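PDB 7LR8: glycosyl hydrolase from Streptomyces cattleya, which probably hydrolyses the mannose-beta-1,4-N-acetylglucosamine linkage in N-glycan fragments and here holds that disaccharide in its pocket. Local coordinates for residues H224-N229 with L266-A271; G17-P22 with G300-C305. The protein carries 1 engineered substitution. One frame throughout, in Å; residues are numbered along the deposited sequence.

Contact 1: residues H224-N229 with L266-A271. With BMA (beta-D-mannopyranose), chain D; NAG (2-acetamido-2-deoxy-beta-D-glucopyranose), chain C.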
ATOM      1  N   HIS B 224       5.162  17.223  18.571  1.00 17.50           N
ATOM      2  CA  HIS B 224       5.565  15.842  18.813  1.00 18.50           C
ATOM      3  C   HIS B 224       7.036  15.859  19.213  1.00 17.72           C
ATOM      4  O   HIS B 224       7.889  16.221  18.395  1.00 19.33           O
ATOM      5  CB  HIS B 224       5.378  14.985  17.557  1.00 20.37           C
ATOM      6  CG  HIS B 224       3.966  14.911  17.056  1.00 16.62           C
ATOM      7  ND1 HIS B 224       3.666  14.550  15.758  1.00 20.37           N
ATOM      8  CD2 HIS B 224       2.778  15.131  17.670  1.00 17.57           C
ATOM      9  CE1 HIS B 224       2.355  14.549  15.594  1.00 19.67           C
ATOM     10  NE2 HIS B 224       1.792  14.907  16.736  1.00 18.01           N
ATOM     11  N   SER B 225       7.338  15.459  20.458  1.00 18.08           N
ATOM     12  CA  SER B 225       8.678  15.633  21.024  1.00 17.25           C
ATOM     13  C   SER B 225       9.434  14.306  21.056  1.00 17.28           C
ATOM     14  O   SER B 225       9.072  13.394  21.811  1.00 16.63           O
ATOM     15  CB  SER B 225       8.596  16.218  22.427  1.00 18.01           C
ATOM     16  OG  SER B 225       9.908  16.375  22.942  1.00 18.12           O
ATOM     17  N   TRP B 226      10.514  14.222  20.281  1.00 15.53           N
ATOM     18  CA  TRP B 226      11.256  12.972  20.109  1.00 16.49           C
ATOM     19  C   TRP B 226      12.746  13.259  20.189  1.00 19.95           C
ATOM     20  O   TRP B 226      13.327  13.809  19.244  1.00 20.68           O
ATOM     21  CB  TRP B 226      10.892  12.308  18.779  1.00 18.40           C
ATOM     22  CG  TRP B 226       9.521  11.750  18.828  1.00 17.95           C
ATOM     23  CD1 TRP B 226       8.394  12.270  18.252  1.00 18.12           C
ATOM     24  CD2 TRP B 226       9.116  10.575  19.524  1.00 18.92           C
ATOM     25  NE1 TRP B 226       7.309  11.469  18.533  1.00 20.27           N
ATOM     26  CE2 TRP B 226       7.724  10.436  19.336  1.00 18.53           C
ATOM     27  CE3 TRP B 226       9.787   9.644  20.317  1.00 20.03           C
ATOM     28  CZ2 TRP B 226       7.005   9.371  19.877  1.00 19.06           C
ATOM     29  CZ3 TRP B 226       9.069   8.584  20.862  1.00 20.29           C
ATOM     30  CH2 TRP B 226       7.697   8.462  20.650  1.00 20.04           C
ATOM     31  N   VAL B 227      13.373  12.854  21.304  1.00 18.38           N
ATOM     32  CA  VAL B 227      14.764  13.227  21.567  1.00 19.00           C
ATOM     33  C   VAL B 227      15.778  12.403  20.787  1.00 20.97           C
ATOM     34  O   VAL B 227      16.984  12.631  20.946  1.00 23.39           O
ATOM     35  CB  VAL B 227      15.069  13.166  23.081  1.00 19.82           C
ATOM     36  CG1 VAL B 227      14.189  14.160  23.829  1.00 20.40           C
ATOM     37  CG2 VAL B 227      14.887  11.767  23.638  1.00 20.95           C
ATOM     38  N   PHE B 228      15.341  11.469  19.932  1.00 19.94           N
ATOM     39  CA  PHE B 228      16.272  10.853  18.992  1.00 21.69           C
ATOM     40  C   PHE B 228      16.548  11.746  17.784  1.00 21.36           C
ATOM     41  O   PHE B 228      17.255  11.328  16.859  1.00 22.82           O
ATOM     42  CB  PHE B 228      15.772   9.471  18.527  1.00 22.22           C
ATOM     43  CG  PHE B 228      14.376   9.461  17.942  1.00 25.46           C
ATOM     44  CD1 PHE B 228      14.039  10.250  16.849  1.00 24.14           C
ATOM     45  CD2 PHE B 228      13.409   8.623  18.473  1.00 26.79           C
ATOM     46  CE1 PHE B 228      12.755  10.224  16.316  1.00 26.58           C
ATOM     47  CE2 PHE B 228      12.131   8.594  17.954  1.00 26.57           C
ATOM     48  CZ  PHE B 228      11.802   9.390  16.864  1.00 26.23           C
ATOM     49  N   ASN B 229      16.025  12.966  17.793  1.00 22.88           N
ATOM     50  CA  ASN B 229      16.161  13.915  16.696  1.00 23.99           C
ATOM     51  C   ASN B 229      17.500  14.648  16.697  1.00 26.92           C
ATOM     52  O   ASN B 229      17.615  15.693  16.042  1.00 24.68           O
ATOM     53  CB  ASN B 229      15.018  14.928  16.758  1.00 22.28           C
ATOM     54  CG  ASN B 229      15.091  15.822  17.980  1.00 23.20           C
ATOM     55  OD1 ASN B 229      16.027  15.732  18.796  1.00 22.42           O
ATOM     56  ND2 ASN B 229      14.101  16.690  18.123  1.00 19.62           N
ATOM     57  N   LEU B 266       0.942  18.833  23.499  1.00 18.36           N
ATOM     58  CA  LEU B 266       2.045  17.882  23.360  1.00 15.98           C
ATOM     59  C   LEU B 266       1.428  16.537  23.010  1.00 19.63           C
ATOM     60  O   LEU B 266       1.115  15.717  23.875  1.00 18.53           O
ATOM     61  CB  LEU B 266       2.869  17.818  24.644  1.00 15.74           C
ATOM     62  CG  LEU B 266       4.022  16.832  24.593  1.00 15.45           C
ATOM     63  CD1 LEU B 266       5.053  17.248  23.547  1.00 18.32           C
ATOM     64  CD2 LEU B 266       4.663  16.752  25.991  1.00 16.41           C
ATOM     65  N   GLN B 267       1.205  16.326  21.712  1.00 16.63           N
ATOM     66  CA  GLN B 267       0.409  15.217  21.225  1.00 17.37           C
ATOM     67  C   GLN B 267       1.203  13.933  21.063  1.00 17.21           C
ATOM     68  O   GLN B 267       0.599  12.861  20.938  1.00 17.92           O
ATOM     69  CB  GLN B 267      -0.233  15.610  19.886  1.00 18.21           C
ATOM     70  CG  GLN B 267      -1.397  14.756  19.477  1.00 19.49           C
ATOM     71  CD  GLN B 267      -1.870  15.102  18.086  1.00 23.28           C
ATOM     72  OE1 GLN B 267      -1.058  15.212  17.164  1.00 20.79           O
ATOM     73  NE2 GLN B 267      -3.176  15.285  17.923  1.00 21.94           N
ATOM     74  N   GLU B 268       2.533  14.022  21.066  1.00 16.55           N
ATOM     75  CA  GLU B 268       3.400  12.855  21.186  1.00 20.16           C
ATOM     76  C   GLU B 268       4.587  13.201  22.056  1.00 19.89           C
ATOM     77  O   GLU B 268       5.207  14.253  21.884  1.00 17.33           O
ATOM     78  CB  GLU B 268       3.945  12.361  19.844  1.00 18.02           C
ATOM     79  CG  GLU B 268       2.890  11.800  18.935  1.00 17.95           C
ATOM     80  CD  GLU B 268       3.447  11.435  17.572  1.00 21.04           C
ATOM     81  OE1 GLU B 268       4.694  11.420  17.422  1.00 21.94           O
ATOM     82  OE2 GLU B 268       2.635  11.172  16.669  1.00 19.86           O
ATOM     83  N   VAL B 269       4.905  12.296  22.976  1.00 16.54           N
ATOM     84  CA  VAL B 269       6.159  12.333  23.721  1.00 17.23           C
ATOM     85  C   VAL B 269       6.419  10.899  24.147  1.00 16.67           C
ATOM     86  O   VAL B 269       5.498  10.204  24.592  1.00 16.27           O
ATOM     87  CB  VAL B 269       6.110  13.294  24.927  1.00 17.92           C
ATOM     88  CG1 VAL B 269       4.894  13.010  25.831  1.00 20.18           C
ATOM     89  CG2 VAL B 269       7.431  13.189  25.733  1.00 19.12           C
ATOM     90  N   GLY B 270       7.651  10.424  23.977  1.00 19.98           N
ATOM     91  CA  GLY B 270       7.964   9.055  24.326  1.00 19.83           C
ATOM     92  C   GLY B 270       9.415   8.911  24.725  1.00 19.79           C
ATOM     93  O   GLY B 270      10.203   9.856  24.646  1.00 19.32           O
ATOM     94  N   ALA B 271       9.771   7.680  25.108  1.00 17.84           N
ATOM     95  CA  ALA B 271      11.072   7.359  25.698  1.00 21.71           C
ATOM     96  C   ALA B 271      11.768   6.321  24.826  1.00 19.00           C
ATOM     97  O   ALA B 271      11.723   5.116  25.129  1.00 19.53           O
ATOM     98  CB  ALA B 271      10.901   6.851  27.129  1.00 19.20           C
TER
HETATM   99  C1  BMA D   2       6.481   9.555  15.397  1.00 29.52           C
HETATM  100  C2  BMA D   2       5.105   8.816  15.436  1.00 34.24           C
HETATM  101  C3  BMA D   2       5.297   7.401  14.929  1.00 23.19           C
HETATM  102  C4  BMA D   2       6.568   6.735  15.613  1.00 19.39           C
HETATM  103  C5  BMA D   2       7.122   7.622  16.764  1.00 24.61           C
HETATM  104  C6  BMA D   2       8.393   7.083  17.382  1.00 17.73           C
HETATM  105  O2  BMA D   2       4.132   9.470  14.637  1.00 26.54           O
HETATM  106  O3  BMA D   2       5.348   7.377  13.481  1.00 29.37           O
HETATM  107  O4  BMA D   2       6.184   5.488  16.125  1.00 21.43           O
HETATM  108  O5  BMA D   2       7.463   8.923  16.251  1.00 27.47           O
HETATM  109  O6  BMA D   2       9.395   7.040  16.337  1.00 27.13           O
HETATM  110  C1  NAG C   1      10.659  10.312  12.190  1.00 38.13           C
HETATM  111  C2  NAG C   1      10.052   8.921  12.008  1.00 40.71           C
HETATM  112  C3  NAG C   1       8.566   8.931  12.394  1.00 30.03           C
HETATM  113  C4  NAG C   1       8.356   9.545  13.776  1.00 30.50           C
HETATM  114  C5  NAG C   1       9.021  10.923  13.797  1.00 34.14           C
HETATM  115  C6  NAG C   1       8.939  11.657  15.112  1.00 31.73           C
HETATM  116  C7  NAG C   1      10.722   7.283  10.292  1.00 40.71           C
HETATM  117  C8  NAG C   1      10.837   7.016   8.816  1.00 26.05           C
HETATM  118  N2  NAG C   1      10.224   8.477  10.633  1.00 45.91           N
HETATM  119  O1  NAG C   1      12.026  10.239  11.957  1.00 33.50           O
HETATM  120  O3  NAG C   1       8.046   7.608  12.357  1.00 21.49           O
HETATM  121  O4  NAG C   1       6.952   9.628  14.018  1.00 26.35           O
HETATM  122  O5  NAG C   1      10.417  10.772  13.511  1.00 37.81           O
HETATM  123  O6  NAG C   1       9.440  12.981  14.983  1.00 32.44           O
HETATM  124  O7  NAG C   1      11.058   6.451  11.134  1.00 37.21           O
HETATM  125  O   HOH W   1       5.041  12.270  14.525  1.00 24.39           O
HETATM  126  O   HOH W   2      11.079  12.099  23.384  1.00 16.73           O
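The imidazole of His224 carries the carboxylate of Glu268 flat on one face: CD sits 3.5 Å above the ring plane, over its centre, and the two planes are only 3° apart. At the edge of the same ring, in its plane, NE2 gives a straight hydrogen bond to Gln267 OE1 (2.9 Å), taken on a carbonyl lone pair, which fixes the ring's rotation. Trp226 is sandwiched differently. Gly270 N lies over one face near the rim, BMA O5 lies 3.3 Å above the other, and Glu268 OE1 comes to the edge.

All this hangs on parallel pairing of strands 221-225 and 264-269, the sixth and seventh of the TIM barrel. His224 and Glu268 point to the same face of the sheet, and Ser225 N bonds to Glu268 O at 2.8 Å. In GH5 enzymes the end of the seventh strand is where the catalytic nucleophile is found, and Glu268 fits that role: its OE1 is 3.3 Å from the anomeric carbon, C1, of BMA.

Beyond CG the Glu268 chain is extended (chi2 175°), which carries CD out over the imidazole. Trp226 NE1 then meets Glu268 OE1 at 2.8 Å, nearly in the indole plane. The other oxygen, OE2, forms a salt bridge with Arg54 and approaches BMA O2. Phe228 presents its ring edge to the sugars, with CZ 3.4 Å from BMA O6, while Trp226 CB covers one of its faces. Just past the strand ends, water 2 bridges the segments, donating to Ser225 O and Gly270 O and accepting from Val227 N. Water 1 sits at the heart of the site, bonded to His224 ND1, Glu268 OE1 and BMA O2.

Contact 2: residues G17-P22 with G300-C305. With BMA (beta-D-mannopyranose), chain D.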
ATOM      1  N   GLY B  17      -3.313  11.682  28.233  1.00 19.81           N
ATOM      2  CA  GLY B  17      -3.799  10.610  27.398  1.00 18.58           C
ATOM      3  C   GLY B  17      -2.661   9.846  26.769  1.00 18.15           C
ATOM      4  O   GLY B  17      -1.491  10.064  27.093  1.00 18.97           O
ATOM      5  N   VAL B  18      -3.022   8.909  25.891  1.00 19.73           N
ATOM      6  CA  VAL B  18      -2.030   8.084  25.207  1.00 19.12           C
ATOM      7  C   VAL B  18      -2.383   7.972  23.737  1.00 20.65           C
ATOM      8  O   VAL B  18      -3.552   8.045  23.343  1.00 18.44           O
ATOM      9  CB  VAL B  18      -1.893   6.669  25.812  1.00 21.08           C
ATOM     10  CG1 VAL B  18      -1.330   6.743  27.212  1.00 21.05           C
ATOM     11  CG2 VAL B  18      -3.229   5.946  25.811  1.00 20.98           C
ATOM     12  N   ASN B  19      -1.347   7.806  22.920  1.00 18.95           N
ATOM     13  CA  ASN B  19      -1.513   7.339  21.550  1.00 18.62           C
ATOM     14  C   ASN B  19      -1.754   5.838  21.582  1.00 17.33           C
ATOM     15  O   ASN B  19      -0.910   5.092  22.085  1.00 17.03           O
ATOM     16  CB  ASN B  19      -0.271   7.682  20.732  1.00 16.39           C
ATOM     17  CG  ASN B  19      -0.106   9.169  20.561  1.00 18.65           C
ATOM     18  OD1 ASN B  19      -0.717   9.758  19.683  1.00 19.14           O
ATOM     19  ND2 ASN B  19       0.688   9.794  21.427  1.00 17.46           N
ATOM     20  N   TYR B  20      -2.890   5.395  21.035  1.00 17.22           N
ATOM     21  CA  TYR B  20      -3.345   4.018  21.208  1.00 19.45           C
ATOM     22  C   TYR B  20      -2.731   3.125  20.133  1.00 17.76           C
ATOM     23  O   TYR B  20      -3.053   3.259  18.945  1.00 18.56           O
ATOM     24  CB  TYR B  20      -4.871   3.953  21.184  1.00 18.03           C
ATOM     25  CG  TYR B  20      -5.418   2.541  21.193  1.00 16.13           C
ATOM     26  CD1 TYR B  20      -4.847   1.552  22.009  1.00 18.28           C
ATOM     27  CD2 TYR B  20      -6.501   2.192  20.388  1.00 17.70           C
ATOM     28  CE1 TYR B  20      -5.334   0.253  21.998  1.00 20.37           C
ATOM     29  CE2 TYR B  20      -6.998   0.899  20.372  1.00 19.38           C
ATOM     30  CZ  TYR B  20      -6.410  -0.065  21.180  1.00 17.85           C
ATOM     31  OH  TYR B  20      -6.909  -1.351  21.165  1.00 20.22           O
ATOM     32  N   THR B  21      -1.831   2.222  20.557  1.00 17.98           N
ATOM     33  CA  THR B  21      -1.281   1.177  19.696  1.00 17.67           C
ATOM     34  C   THR B  21      -1.926  -0.156  20.063  1.00 24.38           C
ATOM     35  O   THR B  21      -1.587  -0.743  21.102  1.00 19.41           O
ATOM     36  CB  THR B  21       0.244   1.088  19.840  1.00 20.61           C
ATOM     37  OG1 THR B  21       0.609   1.206  21.220  1.00 20.68           O
ATOM     38  CG2 THR B  21       0.949   2.191  19.052  1.00 19.29           C
ATOM     39  N   PRO B  22      -2.852  -0.682  19.263  1.00 18.26           N
ATOM     40  CA  PRO B  22      -3.533  -1.933  19.644  1.00 22.14           C
ATOM     41  C   PRO B  22      -2.557  -3.073  19.888  1.00 22.65           C
ATOM     42  O   PRO B  22      -1.664  -3.341  19.079  1.00 20.17           O
ATOM     43  CB  PRO B  22      -4.440  -2.216  18.441  1.00 18.68           C
ATOM     44  CG  PRO B  22      -4.717  -0.848  17.875  1.00 21.41           C
ATOM     45  CD  PRO B  22      -3.417  -0.102  18.031  1.00 16.74           C
ATOM     46  N   GLY B 300      -2.696  19.378  26.640  1.00 24.10           N
ATOM     47  CA  GLY B 300      -2.611  18.048  27.200  1.00 24.68           C
ATOM     48  C   GLY B 300      -1.274  17.428  26.869  1.00 23.71           C
ATOM     49  O   GLY B 300      -0.491  17.969  26.081  1.00 21.73           O
ATOM     50  N   VAL B 301      -1.025  16.281  27.507  1.00 19.69           N
ATOM     51  CA  VAL B 301       0.161  15.456  27.299  1.00 21.74           C
ATOM     52  C   VAL B 301      -0.316  14.085  26.856  1.00 26.05           C
ATOM     53  O   VAL B 301      -1.090  13.433  27.571  1.00 24.98           O
ATOM     54  CB  VAL B 301       1.006  15.332  28.576  1.00 22.05           C
ATOM     55  CG1 VAL B 301       2.189  14.401  28.327  1.00 23.94           C
ATOM     56  CG2 VAL B 301       1.462  16.700  29.063  1.00 23.62           C
ATOM     57  N   THR B 302       0.142  13.638  25.687  1.00 20.65           N
ATOM     58  CA  THR B 302      -0.325  12.382  25.118  1.00 21.01           C
ATOM     59  C   THR B 302       0.895  11.512  24.849  1.00 20.18           C
ATOM     60  O   THR B 302       1.675  11.791  23.933  1.00 22.72           O
ATOM     61  CB  THR B 302      -1.155  12.632  23.855  1.00 20.61           C
ATOM     62  OG1 THR B 302      -2.146  13.642  24.136  1.00 22.70           O
ATOM     63  CG2 THR B 302      -1.859  11.360  23.416  1.00 24.24           C
ATOM     64  N   TRP B 303       1.091  10.490  25.683  1.00 18.99           N
ATOM     65  CA  TRP B 303       2.281   9.663  25.615  1.00 17.87           C
ATOM     66  C   TRP B 303       2.219   8.717  24.425  1.00 20.90           C
ATOM     67  O   TRP B 303       1.166   8.155  24.114  1.00 21.23           O
ATOM     68  CB  TRP B 303       2.456   8.857  26.914  1.00 20.46           C
ATOM     69  CG  TRP B 303       3.856   8.392  27.058  1.00 22.42           C
ATOM     70  CD1 TRP B 303       4.387   7.214  26.610  1.00 20.50           C
ATOM     71  CD2 TRP B 303       4.938   9.120  27.648  1.00 21.08           C
ATOM     72  NE1 TRP B 303       5.733   7.161  26.906  1.00 21.35           N
ATOM     73  CE2 TRP B 303       6.092   8.326  27.534  1.00 22.35           C
ATOM     74  CE3 TRP B 303       5.041  10.376  28.263  1.00 24.55           C
ATOM     75  CZ2 TRP B 303       7.328   8.743  28.011  1.00 26.51           C
ATOM     76  CZ3 TRP B 303       6.275  10.785  28.731  1.00 24.44           C
ATOM     77  CH2 TRP B 303       7.393   9.976  28.602  1.00 26.06           C
ATOM     78  N   TRP B 304       3.354   8.567  23.736  1.00 20.83           N
ATOM     79  CA  TRP B 304       3.521   7.535  22.714  1.00 19.58           C
ATOM     80  C   TRP B 304       4.349   6.425  23.337  1.00 19.37           C
ATOM     81  O   TRP B 304       5.548   6.609  23.556  1.00 20.30           O
ATOM     82  CB  TRP B 304       4.239   8.059  21.472  1.00 21.53           C
ATOM     83  CG  TRP B 304       4.234   7.017  20.389  1.00 19.64           C
ATOM     84  CD1 TRP B 304       4.987   5.876  20.334  1.00 20.91           C
ATOM     85  CD2 TRP B 304       3.389   6.996  19.227  1.00 19.63           C
ATOM     86  NE1 TRP B 304       4.663   5.149  19.211  1.00 19.14           N
ATOM     87  CE2 TRP B 304       3.690   5.821  18.512  1.00 19.46           C
ATOM     88  CE3 TRP B 304       2.420   7.866  18.716  1.00 16.92           C
ATOM     89  CZ2 TRP B 304       3.042   5.488  17.331  1.00 21.10           C
ATOM     90  CZ3 TRP B 304       1.786   7.533  17.542  1.00 20.03           C
ATOM     91  CH2 TRP B 304       2.097   6.363  16.859  1.00 22.34           C
ATOM     92  N   CYS B 305       3.743   5.262  23.581  1.00 19.66           N
ATOM     93  CA  CYS B 305       2.391   4.910  23.173  1.00 21.15           C
ATOM     94  C   CYS B 305       1.779   4.040  24.270  1.00 18.02           C
ATOM     95  O   CYS B 305       2.417   3.788  25.299  1.00 18.42           O
ATOM     96  CB  CYS B 305       2.407   4.166  21.840  1.00 21.27           C
ATOM     97  SG  CYS B 305       3.614   2.806  21.796  1.00 20.47           S
TER
HETATM   98  C1  BMA D   2       6.481   9.555  15.397  1.00 29.52           C
HETATM   99  C2  BMA D   2       5.105   8.816  15.436  1.00 34.24           C
HETATM  100  C3  BMA D   2       5.297   7.401  14.929  1.00 23.19           C
HETATM  101  C4  BMA D   2       6.568   6.735  15.613  1.00 19.39           C
HETATM  102  C5  BMA D   2       7.122   7.622  16.764  1.00 24.61           C
HETATM  103  C6  BMA D   2       8.393   7.083  17.382  1.00 17.73           C
HETATM  104  O2  BMA D   2       4.132   9.470  14.637  1.00 26.54           O
HETATM  105  O3  BMA D   2       5.348   7.377  13.481  1.00 29.37           O
HETATM  106  O4  BMA D   2       6.184   5.488  16.125  1.00 21.43           O
HETATM  107  O5  BMA D   2       7.463   8.923  16.251  1.00 27.47           O
HETATM  108  O6  BMA D   2       9.395   7.040  16.337  1.00 27.13           O
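Strands 15-19 and 298-304, the first and eighth of the TIM barrel, are joined here by parallel pairing that closes the barrel, with the sugar-facing Trp304 at its C-terminal end. Three backbone hydrogen bonds zip the strands together in turn: Gly17 N to Val301 O, Trp303 N to Gly17 O, and Asn19 N to Trp303 O at 2.8 Å. The axes of 17-19 and 300-304 lie at 38° to each other.

Val18 and Trp303 share one face of the sheet, with Val18 CG1 4.3 Å from Trp303 CB, and face the surrounding helices 35-46 and 281-293. On the other face are Thr302, Asn19 and Trp304. Thr302 CG2 packs 3.4 Å from Val18 C, while Thr302 OG1 bonds to His52 and Trp265.

Asn19 has CG anti to its carbonyl carbon (chi1 -66°), and its amide lies beside the eighth strand. ND2 reaches Trp303 O at 3.2 Å from high above the carbonyl plane, on the face also used by Asn19 N, so one oxygen is gripped twice by one residue. The Asn19 side chain crosses that of Trp304 at about a right angle, with CB 3.4 Å from CE3.

A cis peptide joins Trp304 to Cys305, as is familiar after the eighth-strand tryptophan in this clan of glycosidases. Cys305 CB lies 3.4 Å above one face of the indole, and BMA C3 lies 3.8 Å above the opposite face. Further along, Thr21 OG1 touches Cys305 CB, although its hydrogen bond goes to His307 O.

Asn19 ND2 also bonds to Gln267 O, and its OD1 accepts from Arg54, the salt-bridge partner of Glu268. The amide is thus a second-shell group that probably positions the arginine that pairs with Glu268.

In the fold
The chain opens with strand 15-19, one side of contact 2, and returns to pair with it only at strand 298-304; the 277 residues between 17-22 and 300-305 supply the other six barrel strands. Contact 1 lies wholly within that span: it closes a much smaller loop of 36 residues, containing helices 231-235 and 240-253, between the sixth and seventh strands. The two do not cross. They meet where strands 264-269 and 298-304 run as neighbours, with probable hydrogen bonds from Thr302 N to Leu266 O and from Trp304 N to Val269 O. Together they line up strands six, seven, eight and one, and both reach the mannose.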